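Local coordinates for protein putative type 11 methyltransferase (Sulfolobus solfataricus, PDB 3I9F) that probably acts as an S-adenosylmethionine-dependent methyltransferase and binds zinc, at residues V108-R114 and Y151-L157. Residues are numbered along the deposited sequence.
Sequences VIIIDWR and YHFGLVL
Val108 CB packs 4.0 Å from Leu157 CB, and Ile110 CB 4.3 Å from Leu155 CD1, on the sheet face covered by helix 130-136. The pairing joins strand 106-113 to strand 152-159, the antiparallel strand of the 3-2-1-4-5-7-6 sheet characteristic of Rossmann-like class I methyltransferases. The axes of 108-113 and 152-157 approach to 4.6 Å, their N-to-C directions at 169°. Val108–Leu157, Ile110–Leu155 and Asp112–Phe153 form reciprocal N-H...O hydrogen bonds, such as Leu155 N to Ile110 O (2.7 Å). In the non-hydrogen-bonded pairs, Ile109, Val156 and Ile111 put side chains on the opposite face; Gly154, paired with Ile111, has none. Trp113 and His152 (both chi1 m) diverge at CB, yet their rings meet obliquely, Trp113 CE2 lying 3.3 Å from His152 NE2; His152 ND1 is hydrogen-bonded to Thr149 OG1. Phe153, chi1 p, brings CE2 to 4.0 Å from Asp112 CB. Asp112 OD2 is hydrogen-bonded to Tyr133 OH and His86 ND1. At the polar end, Arg114 N donates to Tyr151 O at 2.8 Å.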
ATOM      1  N   VAL B 108      -3.542  -7.555 -18.949  1.00 38.26           N
ATOM      2  CA  VAL B 108      -4.657  -7.865 -18.073  1.00 36.55           C
ATOM      3  C   VAL B 108      -5.099  -9.306 -18.298  1.00 36.28           C
ATOM      4  O   VAL B 108      -5.310  -9.713 -19.421  1.00 34.67           O
ATOM      5  CB  VAL B 108      -5.837  -6.908 -18.341  1.00 36.79           C
ATOM      6  CG1 VAL B 108      -7.097  -7.336 -17.519  1.00 34.10           C
ATOM      7  CG2 VAL B 108      -5.407  -5.444 -18.042  1.00 34.33           C
ATOM      8  N   ILE B 109      -5.233 -10.068 -17.226  1.00 36.50           N
ATOM      9  CA  ILE B 109      -5.714 -11.434 -17.311  1.00 37.55           C
ATOM     10  C   ILE B 109      -7.124 -11.516 -16.765  1.00 38.14           C
ATOM     11  O   ILE B 109      -7.324 -11.245 -15.601  1.00 39.13           O
ATOM     12  CB  ILE B 109      -4.853 -12.416 -16.481  1.00 37.53           C
ATOM     13  CG1 ILE B 109      -3.365 -12.284 -16.843  1.00 39.22           C
ATOM     14  CG2 ILE B 109      -5.307 -13.820 -16.731  1.00 36.98           C
ATOM     15  CD1 ILE B 109      -2.402 -12.582 -15.688  1.00 39.14           C
ATOM     16  N   ILE B 110      -8.087 -11.915 -17.603  1.00 38.48           N
ATOM     17  CA  ILE B 110      -9.449 -12.192 -17.171  1.00 38.05           C
ATOM     18  C   ILE B 110      -9.719 -13.682 -17.087  1.00 38.49           C
ATOM     19  O   ILE B 110      -9.509 -14.402 -18.049  1.00 38.67           O
ATOM     20  CB  ILE B 110     -10.508 -11.624 -18.168  1.00 38.26           C
ATOM     21  CG1 ILE B 110     -10.316 -10.116 -18.401  1.00 37.58           C
ATOM     22  CG2 ILE B 110     -11.942 -11.945 -17.700  1.00 35.32           C
ATOM     23  CD1 ILE B 110      -9.997  -9.326 -17.185  1.00 36.91           C
ATOM     24  N   ILE B 111     -10.188 -14.132 -15.928  1.00 38.86           N
ATOM     25  CA  ILE B 111     -10.846 -15.416 -15.782  1.00 39.05           C
ATOM     26  C   ILE B 111     -12.241 -15.164 -15.247  1.00 39.59           C
ATOM     27  O   ILE B 111     -12.410 -14.414 -14.301  1.00 41.33           O
ATOM     28  CB  ILE B 111     -10.096 -16.331 -14.811  1.00 39.46           C
ATOM     29  CG1 ILE B 111      -8.672 -16.594 -15.349  1.00 40.73           C
ATOM     30  CG2 ILE B 111     -10.833 -17.645 -14.647  1.00 36.94           C
ATOM     31  CD1 ILE B 111      -7.718 -17.190 -14.311  1.00 41.70           C
ATOM     32  N   ASP B 112     -13.247 -15.760 -15.873  1.00 39.57           N
ATOM     33  CA  ASP B 112     -14.600 -15.672 -15.393  1.00 39.40           C
ATOM     34  C   ASP B 112     -15.400 -16.828 -15.933  1.00 39.25           C
ATOM     35  O   ASP B 112     -14.974 -17.499 -16.878  1.00 39.01           O
ATOM     36  CB  ASP B 112     -15.272 -14.353 -15.823  1.00 39.40           C
ATOM     37  CG  ASP B 112     -16.278 -13.832 -14.783  1.00 40.00           C
ATOM     38  OD1 ASP B 112     -16.598 -14.580 -13.826  1.00 41.36           O
ATOM     39  OD2 ASP B 112     -16.732 -12.658 -14.892  1.00 40.32           O
ATOM     40  N   TRP B 113     -16.577 -17.003 -15.333  1.00 39.06           N
ATOM     41  CA  TRP B 113     -17.528 -18.037 -15.648  1.00 39.67           C
ATOM     42  C   TRP B 113     -18.167 -17.881 -17.010  1.00 40.94           C
ATOM     43  O   TRP B 113     -18.439 -16.779 -17.418  1.00 41.74           O
ATOM     44  CB  TRP B 113     -18.625 -18.018 -14.606  1.00 39.23           C
ATOM     45  CG  TRP B 113     -18.188 -18.448 -13.250  1.00 39.45           C
ATOM     46  CD1 TRP B 113     -17.708 -17.654 -12.262  1.00 39.44           C
ATOM     47  CD2 TRP B 113     -18.184 -19.781 -12.732  1.00 38.14           C
ATOM     48  NE1 TRP B 113     -17.420 -18.405 -11.142  1.00 39.63           N
ATOM     49  CE2 TRP B 113     -17.697 -19.714 -11.402  1.00 39.30           C
ATOM     50  CE3 TRP B 113     -18.578 -21.013 -13.241  1.00 38.26           C
ATOM     51  CZ2 TRP B 113     -17.599 -20.836 -10.575  1.00 38.67           C
ATOM     52  CZ3 TRP B 113     -18.466 -22.149 -12.422  1.00 37.91           C
ATOM     53  CH2 TRP B 113     -17.976 -22.049 -11.112  1.00 39.56           C
ATOM     54  N   ARG B 114     -18.426 -18.970 -17.725  1.00 42.57           N
ATOM     55  CA  ARG B 114     -19.062 -18.819 -19.033  1.00 44.25           C
ATOM     56  C   ARG B 114     -20.500 -18.349 -18.797  1.00 44.09           C
ATOM     57  O   ARG B 114     -21.106 -18.667 -17.780  1.00 42.94           O
ATOM     58  CB  ARG B 114     -19.048 -20.097 -19.857  1.00 44.76           C
ATOM     59  CG  ARG B 114     -17.683 -20.706 -20.040  1.00 49.85           C
ATOM     60  CD  ARG B 114     -17.722 -21.864 -21.023  1.00 55.85           C
ATOM     61  NE  ARG B 114     -16.676 -22.866 -20.782  1.00 61.64           N
ATOM     62  CZ  ARG B 114     -15.432 -22.861 -21.309  1.00 65.79           C
ATOM     63  NH1 ARG B 114     -15.006 -21.871 -22.123  1.00 66.13           N
ATOM     64  NH2 ARG B 114     -14.587 -23.865 -21.016  1.00 65.91           N
ATOM     65  N   TYR B 151     -16.068 -24.744 -17.306  1.00 49.73           N
ATOM     66  CA  TYR B 151     -17.095 -23.757 -17.058  1.00 49.01           C
ATOM     67  C   TYR B 151     -16.583 -22.310 -17.070  1.00 47.46           C
ATOM     68  O   TYR B 151     -17.361 -21.383 -16.893  1.00 47.90           O
ATOM     69  CB  TYR B 151     -17.761 -24.116 -15.741  1.00 49.64           C
ATOM     70  CG  TYR B 151     -18.173 -25.561 -15.768  1.00 51.88           C
ATOM     71  CD1 TYR B 151     -19.135 -25.993 -16.680  1.00 55.14           C
ATOM     72  CD2 TYR B 151     -17.590 -26.498 -14.928  1.00 54.87           C
ATOM     73  CE1 TYR B 151     -19.526 -27.311 -16.738  1.00 56.77           C
ATOM     74  CE2 TYR B 151     -17.975 -27.845 -14.978  1.00 57.32           C
ATOM     75  CZ  TYR B 151     -18.937 -28.242 -15.895  1.00 57.91           C
ATOM     76  OH  TYR B 151     -19.345 -29.554 -15.977  1.00 60.36           O
ATOM     77  N   HIS B 152     -15.296 -22.114 -17.314  1.00 45.36           N
ATOM     78  CA  HIS B 152     -14.695 -20.785 -17.292  1.00 44.13           C
ATOM     79  C   HIS B 152     -14.025 -20.473 -18.607  1.00 43.24           C
ATOM     80  O   HIS B 152     -13.625 -21.356 -19.315  1.00 44.29           O
ATOM     81  CB  HIS B 152     -13.620 -20.680 -16.210  1.00 44.06           C
ATOM     82  CG  HIS B 152     -14.143 -20.744 -14.812  1.00 41.33           C
ATOM     83  ND1 HIS B 152     -14.612 -21.905 -14.246  1.00 41.57           N
ATOM     84  CD2 HIS B 152     -14.219 -19.804 -13.844  1.00 40.42           C
ATOM     85  CE1 HIS B 152     -14.985 -21.673 -12.992  1.00 40.55           C
ATOM     86  NE2 HIS B 152     -14.765 -20.402 -12.726  1.00 40.41           N
ATOM     87  N   PHE B 153     -13.908 -19.199 -18.932  1.00 41.94           N
ATOM     88  CA  PHE B 153     -13.091 -18.772 -20.030  1.00 40.53           C
ATOM     89  C   PHE B 153     -12.018 -17.898 -19.449  1.00 39.57           C
ATOM     90  O   PHE B 153     -12.081 -17.539 -18.282  1.00 39.25           O
ATOM     91  CB  PHE B 153     -13.908 -18.058 -21.117  1.00 40.85           C
ATOM     92  CG  PHE B 153     -14.485 -16.747 -20.703  1.00 40.63           C
ATOM     93  CD1 PHE B 153     -13.919 -15.569 -21.129  1.00 39.35           C
ATOM     94  CD2 PHE B 153     -15.616 -16.696 -19.920  1.00 42.29           C
ATOM     95  CE1 PHE B 153     -14.438 -14.372 -20.773  1.00 41.05           C
ATOM     96  CE2 PHE B 153     -16.157 -15.494 -19.560  1.00 43.42           C
ATOM     97  CZ  PHE B 153     -15.566 -14.321 -19.988  1.00 42.93           C
ATOM     98  N   GLY B 154     -11.026 -17.586 -20.268  1.00 39.32           N
ATOM     99  CA  GLY B 154      -9.807 -16.904 -19.837  1.00 39.00           C
ATOM    100  C   GLY B 154      -9.285 -16.049 -20.978  1.00 39.04           C
ATOM    101  O   GLY B 154      -9.264 -16.486 -22.110  1.00 38.94           O
ATOM    102  N   LEU B 155      -8.901 -14.809 -20.694  1.00 39.28           N
ATOM    103  CA  LEU B 155      -8.308 -13.937 -21.706  1.00 39.05           C
ATOM    104  C   LEU B 155      -7.013 -13.319 -21.181  1.00 39.57           C
ATOM    105  O   LEU B 155      -6.830 -13.143 -19.960  1.00 40.26           O
ATOM    106  CB  LEU B 155      -9.264 -12.826 -22.093  1.00 38.66           C
ATOM    107  CG  LEU B 155     -10.729 -13.170 -22.388  1.00 38.71           C
ATOM    108  CD1 LEU B 155     -11.545 -11.878 -22.301  1.00 35.25           C
ATOM    109  CD2 LEU B 155     -10.914 -13.865 -23.771  1.00 37.91           C
ATOM    110  N   VAL B 156      -6.096 -13.048 -22.102  1.00 39.40           N
ATOM    111  CA  VAL B 156      -4.955 -12.242 -21.815  1.00 39.39           C
ATOM    112  C   VAL B 156      -5.142 -11.090 -22.753  1.00 40.21           C
ATOM    113  O   VAL B 156      -5.434 -11.294 -23.919  1.00 41.68           O
ATOM    114  CB  VAL B 156      -3.638 -12.967 -22.095  1.00 39.90           C
ATOM    115  CG1 VAL B 156      -2.408 -12.030 -21.776  1.00 37.65           C
ATOM    116  CG2 VAL B 156      -3.580 -14.313 -21.320  1.00 38.78           C
ATOM    117  N   LEU B 157      -4.992  -9.883 -22.237  1.00 40.26           N
ATOM    118  CA  LEU B 157      -5.361  -8.686 -22.920  1.00 40.38           C
ATOM    119  C   LEU B 157      -4.155  -7.759 -22.913  1.00 41.22           C
ATOM    120  O   LEU B 157      -3.470  -7.698 -21.916  1.00 40.53           O
ATOM    121  CB  LEU B 157      -6.472  -8.019 -22.125  1.00 40.30           C
ATOM    122  CG  LEU B 157      -7.933  -8.121 -22.470  1.00 40.54           C
ATOM    123  CD1 LEU B 157      -8.326  -9.534 -22.680  1.00 41.31           C
ATOM    124  CD2 LEU B 157      -8.744  -7.482 -21.356  1.00 39.61           C
TER